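Local structure of GTPase activator-like protein (Chaetomium thermophilum, 5HIU) at residues N56-I61 with I86-Y91; I61-K66 with R99-H104; S81-I86 with F115-V120. The protein probably acts, as full-length TSC2, as a GTPase activator, of which this chain is the elongated all-helical N-terminal part. All blocks are in the same frame, centred on the assembly; numbering follows the deposited sequence.

Contact 1 (N56-I61 with I86-Y91)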
loop_
_atom_site.group_PDB
_atom_site.type_symbol
_atom_site.label_atom_id
_atom_site.label_comp_id
_atom_site.label_asym_id
_atom_site.label_seq_id
_atom_site.Cartn_x
_atom_site.Cartn_y
_atom_site.Cartn_z
ATOM N N ASN A 56 -16.398 -24.937 28.060
ATOM C CA ASN A 56 -17.077 -24.358 29.211
ATOM C C ASN A 56 -17.313 -22.846 29.083
ATOM O O ASN A 56 -16.547 -22.142 28.401
ATOM C CB ASN A 56 -16.330 -24.727 30.490
ATOM C CG ASN A 56 -16.452 -26.206 30.804
ATOM O OD1 ASN A 56 -16.432 -27.047 29.895
ATOM N ND2 ASN A 56 -16.596 -26.537 32.084
ATOM N N PRO A 57 -18.384 -22.348 29.735
ATOM C CA PRO A 57 -18.855 -20.978 29.573
ATOM C C PRO A 57 -17.941 -19.946 30.215
ATOM O O PRO A 57 -17.719 -19.950 31.427
ATOM C CB PRO A 57 -20.204 -20.985 30.278
ATOM C CG PRO A 57 -20.055 -22.013 31.333
ATOM C CD PRO A 57 -19.152 -23.065 30.766
ATOM N N VAL A 58 -17.442 -19.041 29.393
ATOM C CA VAL A 58 -16.521 -18.028 29.864
ATOM C C VAL A 58 -17.251 -16.759 30.306
ATOM O O VAL A 58 -16.634 -15.851 30.839
ATOM C CB VAL A 58 -15.459 -17.710 28.783
ATOM C CG1 VAL A 58 -14.868 -19.010 28.227
ATOM C CG2 VAL A 58 -16.023 -16.830 27.666
ATOM N N HIS A 59 -18.562 -16.699 30.109
ATOM C CA HIS A 59 -19.284 -15.443 30.276
ATOM C C HIS A 59 -19.168 -14.792 31.658
ATOM O O HIS A 59 -18.932 -13.589 31.753
ATOM C CB HIS A 59 -20.758 -15.627 29.950
ATOM C CG HIS A 59 -21.490 -14.337 29.766
ATOM N ND1 HIS A 59 -20.978 -13.294 29.025
ATOM C CD2 HIS A 59 -22.704 -13.928 30.205
ATOM C CE1 HIS A 59 -21.845 -12.298 29.012
ATOM N NE2 HIS A 59 -22.902 -12.659 29.718
ATOM N N ALA A 60 -19.364 -15.569 32.719
ATOM C CA ALA A 60 -19.314 -15.018 34.079
ATOM C C ALA A 60 -17.863 -14.752 34.500
ATOM O O ALA A 60 -17.570 -13.812 35.246
ATOM C CB ALA A 60 -19.999 -15.958 35.049
ATOM N N ILE A 61 -16.962 -15.584 33.991
ATOM C CA ILE A 61 -15.534 -15.351 34.117
ATOM C C ILE A 61 -15.166 -14.000 33.479
ATOM O O ILE A 61 -14.363 -13.249 34.018
ATOM C CB ILE A 61 -14.728 -16.509 33.482
ATOM C CG1 ILE A 61 -14.932 -17.813 34.264
ATOM C CG2 ILE A 61 -13.247 -16.181 33.442
ATOM C CD1 ILE A 61 -14.533 -19.068 33.514
ATOM N N ILE A 86 -8.250 -12.989 26.780
ATOM C CA ILE A 86 -7.797 -13.496 25.502
ATOM C C ILE A 86 -8.195 -14.951 25.334
ATOM O O ILE A 86 -8.678 -15.354 24.268
ATOM C CB ILE A 86 -6.270 -13.319 25.389
ATOM C CG1 ILE A 86 -5.978 -11.896 24.958
ATOM C CG2 ILE A 86 -5.661 -14.288 24.397
ATOM C CD1 ILE A 86 -4.607 -11.436 25.326
ATOM N N GLU A 87 -8.005 -15.741 26.382
ATOM C CA GLU A 87 -8.421 -17.137 26.322
ATOM C C GLU A 87 -9.928 -17.242 26.251
ATOM O O GLU A 87 -10.431 -18.125 25.578
ATOM C CB GLU A 87 -7.874 -17.958 27.497
ATOM C CG GLU A 87 -6.380 -18.219 27.422
ATOM C CD GLU A 87 -5.954 -18.806 26.086
ATOM O OE1 GLU A 87 -6.255 -19.992 25.846
ATOM O OE2 GLU A 87 -5.324 -18.085 25.272
ATOM N N CYS A 88 -10.643 -16.340 26.923
ATOM C CA CYS A 88 -12.105 -16.371 26.923
ATOM C C CYS A 88 -12.722 -16.085 25.548
ATOM O O CYS A 88 -13.642 -16.773 25.127
ATOM C CB CYS A 88 -12.671 -15.413 27.975
ATOM S SG CYS A 88 -12.352 -15.951 29.674
ATOM N N VAL A 89 -12.229 -15.079 24.841
ATOM C CA VAL A 89 -12.840 -14.732 23.564
ATOM C C VAL A 89 -12.768 -15.876 22.563
ATOM O O VAL A 89 -13.587 -15.938 21.675
ATOM C CB VAL A 89 -12.253 -13.458 22.940
ATOM C CG1 VAL A 89 -12.606 -12.254 23.788
ATOM C CG2 VAL A 89 -10.745 -13.559 22.752
ATOM N N LYS A 90 -11.802 -16.780 22.718
ATOM C CA LYS A 90 -11.651 -17.946 21.836
ATOM C C LYS A 90 -12.869 -18.867 21.874
ATOM O O LYS A 90 -13.208 -19.479 20.870
ATOM C CB LYS A 90 -10.369 -18.719 22.172
ATOM C CG LYS A 90 -9.104 -17.970 21.775
ATOM C CD LYS A 90 -7.858 -18.456 22.499
ATOM C CE LYS A 90 -6.656 -17.619 22.063
ATOM N NZ LYS A 90 -5.324 -18.022 22.608
ATOM N N TYR A 91 -13.534 -18.934 23.016
ATOM C CA TYR A 91 -14.772 -19.701 23.183
ATOM C C TYR A 91 -15.647 -19.613 21.935
ATOM O O TYR A 91 -15.999 -18.512 21.506
ATOM C CB TYR A 91 -15.534 -19.149 24.380
ATOM C CG TYR A 91 -16.813 -19.851 24.757
ATOM C CD1 TYR A 91 -16.791 -21.075 25.410
ATOM C CD2 TYR A 91 -18.052 -19.258 24.519
ATOM C CE1 TYR A 91 -17.963 -21.709 25.788
ATOM C CE2 TYR A 91 -19.228 -19.881 24.893
ATOM C CZ TYR A 91 -19.174 -21.106 25.533
ATOM O OH TYR A 91 -20.339 -21.726 25.910
#
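Val58 and Ile61, around the start of helix 59-65, pack on Cys88 near the C-terminal end of helix 75-89 and on Tyr91 just beyond it, joining two successive helices of an all-helical solenoid. The apolar contacts come first. Val58 is wedged between the two partners: CG2 turns mainly to Cys88 and CG1 to Tyr91, while CB rests on Cys88 SG. With chi1 -48°, CG1 is anti to the carbonyl carbon and CG2 falls between the backbone N and that carbon, where it faces the Cys88 backbone and touches Cys88 CB at 3.7 Å. The other methyl, CG1, meets Tyr91 CB at 3.9 Å, as the two side chains slide past each other in opposite directions. Cys88 is small enough to let the backbones come close, 5.6 Å between the CA atoms of Val58 and Cys88, and Cys88 SG packs 3.9 Å from Ile61 CG2. A branched chain suits Ile61, whose other neighbours include Leu46 and Val50 of helix 36-52.

Contacts of the aromatic ring with backbone form a second group. Tyr91 CG is anti to the backbone N (chi1 -177°), and the ring reaches beside the chain at Asn56 and Pro57. Asn56 O approaches Tyr91 CE1 obliquely at 3.0 Å, a carbonyl oxygen close to a ring carbon, while Pro57 CA sits 4.0 Å from the same CE1.

Polar bonds within 86-91 make a third group. Tyr91 N donates to Cys88 O, the carbonyl that Val58 CG2 also brushes. Facing away from 56-61, Lys90 NZ makes a salt bridge to Glu87 OE2 at 2.7 Å, on the syn side and 24° out of the carboxylate plane.

Contact 2 (I61-K66 with R99-H104)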
loop_
_atom_site.group_PDB
_atom_site.type_symbol
_atom_site.label_atom_id
_atom_site.label_comp_id
_atom_site.label_asym_id
_atom_site.label_seq_id
_atom_site.Cartn_x
_atom_site.Cartn_y
_atom_site.Cartn_z
ATOM N N ILE A 61 -16.962 -15.584 33.991
ATOM C CA ILE A 61 -15.534 -15.351 34.117
ATOM C C ILE A 61 -15.166 -14.000 33.479
ATOM O O ILE A 61 -14.363 -13.249 34.018
ATOM C CB ILE A 61 -14.728 -16.509 33.482
ATOM C CG1 ILE A 61 -14.932 -17.813 34.264
ATOM C CG2 ILE A 61 -13.247 -16.181 33.442
ATOM C CD1 ILE A 61 -14.533 -19.068 33.514
ATOM N N TRP A 62 -15.748 -13.690 32.324
ATOM C CA TRP A 62 -15.449 -12.439 31.663
ATOM C C TRP A 62 -15.796 -11.300 32.594
ATOM O O TRP A 62 -14.980 -10.416 32.829
ATOM C CB TRP A 62 -16.230 -12.297 30.359
ATOM C CG TRP A 62 -15.916 -11.026 29.643
ATOM C CD1 TRP A 62 -16.526 -9.813 29.809
ATOM C CD2 TRP A 62 -14.899 -10.832 28.653
ATOM N NE1 TRP A 62 -15.953 -8.875 28.977
ATOM C CE2 TRP A 62 -14.942 -9.473 28.267
ATOM C CE3 TRP A 62 -13.958 -11.676 28.051
ATOM C CZ2 TRP A 62 -14.085 -8.944 27.305
ATOM C CZ3 TRP A 62 -13.098 -11.142 27.094
ATOM C CH2 TRP A 62 -13.182 -9.787 26.723
ATOM N N HIS A 63 -17.004 -11.345 33.145
ATOM C CA HIS A 63 -17.500 -10.240 33.941
ATOM C C HIS A 63 -16.729 -10.111 35.230
ATOM O O HIS A 63 -16.416 -9.001 35.689
ATOM C CB HIS A 63 -18.960 -10.441 34.279
ATOM C CG HIS A 63 -19.838 -10.594 33.092
ATOM N ND1 HIS A 63 -19.542 -10.039 31.866
ATOM C CD2 HIS A 63 -21.023 -11.224 32.948
ATOM C CE1 HIS A 63 -20.501 -10.340 31.010
ATOM N NE2 HIS A 63 -21.414 -11.053 31.644
ATOM N N ALA A 64 -16.424 -11.253 35.828
ATOM C CA ALA A 64 -15.617 -11.246 37.028
ATOM C C ALA A 64 -14.350 -10.392 36.837
ATOM O O ALA A 64 -13.994 -9.624 37.718
ATOM C CB ALA A 64 -15.258 -12.671 37.420
ATOM N N ALA A 65 -13.710 -10.508 35.667
ATOM C CA ALA A 65 -12.339 -10.026 35.444
ATOM C C ALA A 65 -12.203 -8.713 34.710
ATOM O O ALA A 65 -11.184 -8.060 34.865
ATOM C CB ALA A 65 -11.554 -11.081 34.682
ATOM N N LYS A 66 -13.187 -8.345 33.886
ATOM C CA LYS A 66 -13.029 -7.215 32.959
ATOM C C LYS A 66 -12.571 -5.897 33.579
ATOM O O LYS A 66 -11.877 -5.113 32.926
ATOM C CB LYS A 66 -14.287 -6.991 32.130
ATOM C CG LYS A 66 -15.547 -6.674 32.914
ATOM C CD LYS A 66 -16.762 -6.919 32.032
ATOM C CE LYS A 66 -18.069 -6.812 32.781
ATOM N NZ LYS A 66 -18.812 -5.592 32.377
ATOM N N ARG A 99 -20.464 -11.344 22.225
ATOM C CA ARG A 99 -19.348 -10.854 21.416
ATOM C C ARG A 99 -19.300 -9.342 21.412
ATOM O O ARG A 99 -18.227 -8.749 21.384
ATOM C CB ARG A 99 -19.455 -11.354 19.984
ATOM C CG ARG A 99 -19.134 -12.827 19.831
ATOM C CD ARG A 99 -19.416 -13.255 18.421
ATOM N NE ARG A 99 -18.593 -12.491 17.499
ATOM C CZ ARG A 99 -17.318 -12.755 17.246
ATOM N NH1 ARG A 99 -16.705 -13.772 17.837
ATOM N NH2 ARG A 99 -16.653 -11.997 16.403
ATOM N N SER A 100 -20.460 -8.712 21.448
ATOM C CA SER A 100 -20.490 -7.271 21.432
ATOM C C SER A 100 -19.903 -6.723 22.710
ATOM O O SER A 100 -19.278 -5.682 22.712
ATOM C CB SER A 100 -21.904 -6.749 21.231
ATOM O OG SER A 100 -21.843 -5.543 20.502
ATOM N N GLU A 101 -20.089 -7.431 23.805
ATOM C CA GLU A 101 -19.642 -6.931 25.082
ATOM C C GLU A 101 -18.158 -7.149 25.257
ATOM O O GLU A 101 -17.445 -6.366 25.900
ATOM C CB GLU A 101 -20.417 -7.613 26.195
ATOM C CG GLU A 101 -20.295 -6.902 27.527
ATOM C CD GLU A 101 -21.259 -7.448 28.556
ATOM O OE1 GLU A 101 -22.465 -7.671 28.211
ATOM O OE2 GLU A 101 -20.786 -7.645 29.706
ATOM N N TYR A 102 -17.679 -8.227 24.669
ATOM C CA TYR A 102 -16.266 -8.471 24.649
ATOM C C TYR A 102 -15.558 -7.401 23.807
ATOM O O TYR A 102 -14.579 -6.798 24.242
ATOM C CB TYR A 102 -15.992 -9.885 24.143
ATOM C CG TYR A 102 -16.691 -10.988 24.943
ATOM C CD1 TYR A 102 -17.139 -10.780 26.243
ATOM C CD2 TYR A 102 -16.881 -12.247 24.393
ATOM C CE1 TYR A 102 -17.774 -11.785 26.945
ATOM C CE2 TYR A 102 -17.501 -13.253 25.091
ATOM C CZ TYR A 102 -17.940 -13.015 26.362
ATOM O OH TYR A 102 -18.550 -14.019 27.049
ATOM N N PHE A 103 -16.075 -7.114 22.628
ATOM C CA PHE A 103 -15.440 -6.102 21.790
ATOM C C PHE A 103 -15.306 -4.747 22.518
ATOM O O PHE A 103 -14.274 -4.113 22.474
ATOM C CB PHE A 103 -16.207 -5.960 20.481
ATOM C CG PHE A 103 -15.734 -4.840 19.623
ATOM C CD1 PHE A 103 -14.703 -5.031 18.716
ATOM C CD2 PHE A 103 -16.332 -3.589 19.701
ATOM C CE1 PHE A 103 -14.270 -3.992 17.903
ATOM C CE2 PHE A 103 -15.900 -2.550 18.894
ATOM C CZ PHE A 103 -14.871 -2.749 17.992
ATOM N N HIS A 104 -16.344 -4.298 23.194
ATOM C CA HIS A 104 -16.273 -2.990 23.828
ATOM C C HIS A 104 -15.385 -2.976 25.049
ATOM O O HIS A 104 -14.737 -1.963 25.329
ATOM C CB HIS A 104 -17.664 -2.500 24.137
ATOM C CG HIS A 104 -18.439 -2.197 22.899
ATOM N ND1 HIS A 104 -19.498 -2.971 22.470
ATOM C CD2 HIS A 104 -18.269 -1.238 21.964
ATOM C CE1 HIS A 104 -19.965 -2.484 21.336
ATOM N NE2 HIS A 104 -19.237 -1.430 21.007
#
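Trp62 and Tyr102 meet ring on ring: Tyr102 CD1 rides over the centre of one face of the indole, 3.2 Å above its plane, while Trp62 CE3 lies over a Tyr102 face, offset toward the rim. At the indole edge, in its plane, stands His63 ND1. The contact joins helix 59-65 to helix 96-107, which run nearly the same way (26° between the short axes) in the all-helical solenoid. Their axes are 11.7 Å apart, a gap that large aromatic side chains suit well. The ring planes are tilted by 39°, an oblique pairing, and Tyr102 CB also lies over the six-membered ring in a CH-pi contact, 4.1 Å from its centroid. A chi1 of -179° sets Trp62 CG anti to the backbone N, on a CB that already points toward the second helix.

The polar parts of both rings turn to neighbours. Trp62 NE1 makes a weak hydrogen bond to Thr105 OG1, and Tyr102 OH is hydrogen-bonded to His59 ND1. Leu85 of helix 75-89 packs on the opposite face of the indole, and Val89 of the same helix touches it near CZ3.

On the more exposed flank, Glu101 stretches across to His63 and Lys66, crossing each at about a right angle. Lys66 NZ is 3.9 Å from Glu101 OE2, a long salt bridge and probably a weak attraction. The carboxylate and imidazole planes differ little in tilt, yet the geometry at ND1 is poor for a hydrogen bond; the closest approach to Glu101 OE2 is instead made by the carbon His63 CE1, at 3.0 Å.

Contact 3 (S81-I86 with F115-V120)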
loop_
_atom_site.group_PDB
_atom_site.type_symbol
_atom_site.label_atom_id
_atom_site.label_comp_id
_atom_site.label_asym_id
_atom_site.label_seq_id
_atom_site.Cartn_x
_atom_site.Cartn_y
_atom_site.Cartn_z
ATOM N N SER A 81 -5.187 -10.352 33.689
ATOM C CA SER A 81 -6.576 -10.275 33.249
ATOM C C SER A 81 -6.694 -10.342 31.727
ATOM O O SER A 81 -7.548 -11.043 31.198
ATOM C CB SER A 81 -7.213 -8.990 33.794
ATOM O OG SER A 81 -8.597 -8.908 33.496
ATOM N N TRP A 82 -5.846 -9.600 31.022
ATOM C CA TRP A 82 -5.836 -9.629 29.559
ATOM C C TRP A 82 -5.638 -11.024 29.041
ATOM O O TRP A 82 -6.252 -11.440 28.074
ATOM C CB TRP A 82 -4.700 -8.795 29.004
ATOM C CG TRP A 82 -4.979 -7.389 28.865
ATOM C CD1 TRP A 82 -4.344 -6.377 29.496
ATOM C CD2 TRP A 82 -5.933 -6.798 28.013
ATOM N NE1 TRP A 82 -4.849 -5.176 29.098
ATOM C CE2 TRP A 82 -5.838 -5.406 28.184
ATOM C CE3 TRP A 82 -6.882 -7.303 27.130
ATOM C CZ2 TRP A 82 -6.648 -4.511 27.497
ATOM C CZ3 TRP A 82 -7.692 -6.413 26.450
ATOM C CH2 TRP A 82 -7.568 -5.032 26.640
ATOM N N GLU A 83 -4.748 -11.741 29.686
ATOM C CA GLU A 83 -4.446 -13.096 29.276
ATOM C C GLU A 83 -5.607 -14.031 29.499
ATOM O O GLU A 83 -5.789 -14.999 28.755
ATOM C CB GLU A 83 -3.220 -13.578 30.007
ATOM C CG GLU A 83 -2.032 -12.723 29.643
ATOM C CD GLU A 83 -0.778 -13.160 30.319
ATOM O OE1 GLU A 83 -0.810 -13.378 31.560
ATOM O OE2 GLU A 83 0.225 -13.250 29.575
ATOM N N LEU A 84 -6.399 -13.729 30.518
ATOM C CA LEU A 84 -7.552 -14.526 30.830
ATOM C C LEU A 84 -8.647 -14.194 29.833
ATOM O O LEU A 84 -9.381 -15.087 29.406
ATOM C CB LEU A 84 -8.004 -14.256 32.259
ATOM C CG LEU A 84 -9.409 -14.707 32.653
ATOM C CD1 LEU A 84 -9.479 -16.224 32.721
ATOM C CD2 LEU A 84 -9.785 -14.080 33.984
ATOM N N LEU A 85 -8.759 -12.909 29.479
ATOM C CA LEU A 85 -9.797 -12.449 28.548
ATOM C C LEU A 85 -9.518 -12.977 27.135
ATOM O O LEU A 85 -10.424 -13.377 26.405
ATOM C CB LEU A 85 -9.895 -10.919 28.551
ATOM C CG LEU A 85 -10.398 -10.224 29.827
ATOM C CD1 LEU A 85 -10.470 -8.715 29.616
ATOM C CD2 LEU A 85 -11.764 -10.726 30.288
ATOM N N ILE A 86 -8.250 -12.989 26.780
ATOM C CA ILE A 86 -7.797 -13.496 25.502
ATOM C C ILE A 86 -8.195 -14.951 25.334
ATOM O O ILE A 86 -8.678 -15.354 24.268
ATOM C CB ILE A 86 -6.270 -13.319 25.389
ATOM C CG1 ILE A 86 -5.978 -11.896 24.958
ATOM C CG2 ILE A 86 -5.661 -14.288 24.397
ATOM C CD1 ILE A 86 -4.607 -11.436 25.326
ATOM N N PHE A 115 -1.415 -2.396 24.441
ATOM C CA PHE A 115 -1.924 -2.507 23.084
ATOM C C PHE A 115 -1.716 -3.910 22.471
ATOM O O PHE A 115 -2.558 -4.395 21.720
ATOM C CB PHE A 115 -1.297 -1.414 22.212
ATOM C CG PHE A 115 -1.866 -1.335 20.823
ATOM C CD1 PHE A 115 -3.149 -0.860 20.612
ATOM C CD2 PHE A 115 -1.111 -1.725 19.728
ATOM C CE1 PHE A 115 -3.668 -0.768 19.337
ATOM C CE2 PHE A 115 -1.622 -1.628 18.453
ATOM C CZ PHE A 115 -2.908 -1.158 18.254
ATOM N N CYS A 116 -0.608 -4.563 22.785
ATOM C CA CYS A 116 -0.326 -5.871 22.210
ATOM C C CYS A 116 -1.468 -6.815 22.587
ATOM O O CYS A 116 -2.017 -7.508 21.733
ATOM C CB CYS A 116 1.045 -6.399 22.643
ATOM S SG CYS A 116 1.273 -6.594 24.431
ATOM N N TYR A 117 -1.878 -6.778 23.851
ATOM C CA TYR A 117 -2.983 -7.589 24.318
ATOM C C TYR A 117 -4.317 -7.282 23.615
ATOM O O TYR A 117 -5.068 -8.206 23.258
ATOM C CB TYR A 117 -3.130 -7.403 25.824
ATOM C CG TYR A 117 -2.039 -8.074 26.642
ATOM C CD1 TYR A 117 -1.931 -9.458 26.675
ATOM C CD2 TYR A 117 -1.142 -7.332 27.400
ATOM C CE1 TYR A 117 -0.957 -10.083 27.413
ATOM C CE2 TYR A 117 -0.157 -7.962 28.163
ATOM C CZ TYR A 117 -0.079 -9.338 28.165
ATOM O OH TYR A 117 0.880 -9.994 28.905
ATOM N N GLN A 118 -4.613 -6.000 23.412
ATOM C CA GLN A 118 -5.840 -5.609 22.717
ATOM C C GLN A 118 -5.893 -6.172 21.299
ATOM O O GLN A 118 -6.895 -6.757 20.897
ATOM C CB GLN A 118 -5.933 -4.106 22.592
ATOM C CG GLN A 118 -5.864 -3.358 23.880
ATOM C CD GLN A 118 -6.433 -1.996 23.706
ATOM O OE1 GLN A 118 -5.707 -1.058 23.427
ATOM N NE2 GLN A 118 -7.741 -1.888 23.804
ATOM N N LEU A 119 -4.814 -5.916 20.558
ATOM C CA LEU A 119 -4.523 -6.467 19.237
ATOM C C LEU A 119 -4.822 -7.938 19.200
ATOM O O LEU A 119 -5.624 -8.388 18.391
ATOM C CB LEU A 119 -3.020 -6.361 18.998
ATOM C CG LEU A 119 -2.299 -5.804 17.775
ATOM C CD1 LEU A 119 -2.690 -6.500 16.483
ATOM C CD2 LEU A 119 -2.510 -4.317 17.618
ATOM N N VAL A 120 -4.177 -8.689 20.088
ATOM C CA VAL A 120 -4.334 -10.140 20.107
ATOM C C VAL A 120 -5.790 -10.506 20.474
ATOM O O VAL A 120 -6.402 -11.383 19.858
ATOM C CB VAL A 120 -3.335 -10.803 21.078
ATOM C CG1 VAL A 120 -3.680 -12.259 21.305
ATOM C CG2 VAL A 120 -1.904 -10.674 20.565
#
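Trp82 and Tyr117 form the apolar centre. The five-membered ring of Trp82 and the Tyr117 ring, centroids 5.0 Å apart, are almost parallel (4° between the planes) but slid so far that they barely overlap. With this slide each ring lies under the other residue's CB. Tyr117 CB stands over the five-membered ring of Trp82, 3.8 Å from its centroid, and Trp82 CB lies over the face of Tyr117, 4.0 Å from the ring centroid, giving two reciprocal CH-pi contacts. This fit joins helix 75-89 to helix 115-126, which run side by side at only 7° in the all-helical solenoid.

Around this centre, aliphatic groups fill in. Ile86 CD1 comes to the edge of the tyrosine ring, near its plane, at 3.6 Å from CD1 of Tyr117, and the beta-branched Ile86 also brings CG2 to 4.2 Å from Val120 CG1. At the far end of the indole, Trp82 CH2 touches the methylene Gln118 CG at 3.7 Å; the glutamine thus packs with its aliphatic stem, while its amide NE2 bonds to Leu106 O. Trp82 NE1 likewise finds its partner outside the segments, in a hydrogen bond to Asp114 OD2, just ahead of 115-120.

At the partly exposed edge, Glu83, extended beyond CG (chi2 -179° sets CD anti), lays its CG beside Tyr117 CE1 and receives a weak hydrogen bond from Tyr117 OH to OE2 at 3.4 Å. With that single weak polar link between the segments, cohesion probably rests on shape and dispersion, the amphipathic tyrosine serving both the aromatic centre and the partly exposed rim.

All three contacts lie near the N-terminal end of the elongated chain, with centres 9 Å (contacts 1 and 2), 12 Å (contacts 2 and 3) and 13 Å (contacts 1 and 3) apart. Four consecutive helices carry them: 59-65, 75-89, 96-107 and 115-126. Contact 1 joins the first to the second; contacts 2 and 3 each skip one helix, pairing the first with the third and the second with the fourth, both nearly parallel. Ile61 and Ile86 are where the segments overlap, Ile61 packing in contact 1 and Ile86 in contact 3. The segments alternate along the chain, so that the helices are knitted together across successive layers, as in an alpha-solenoid.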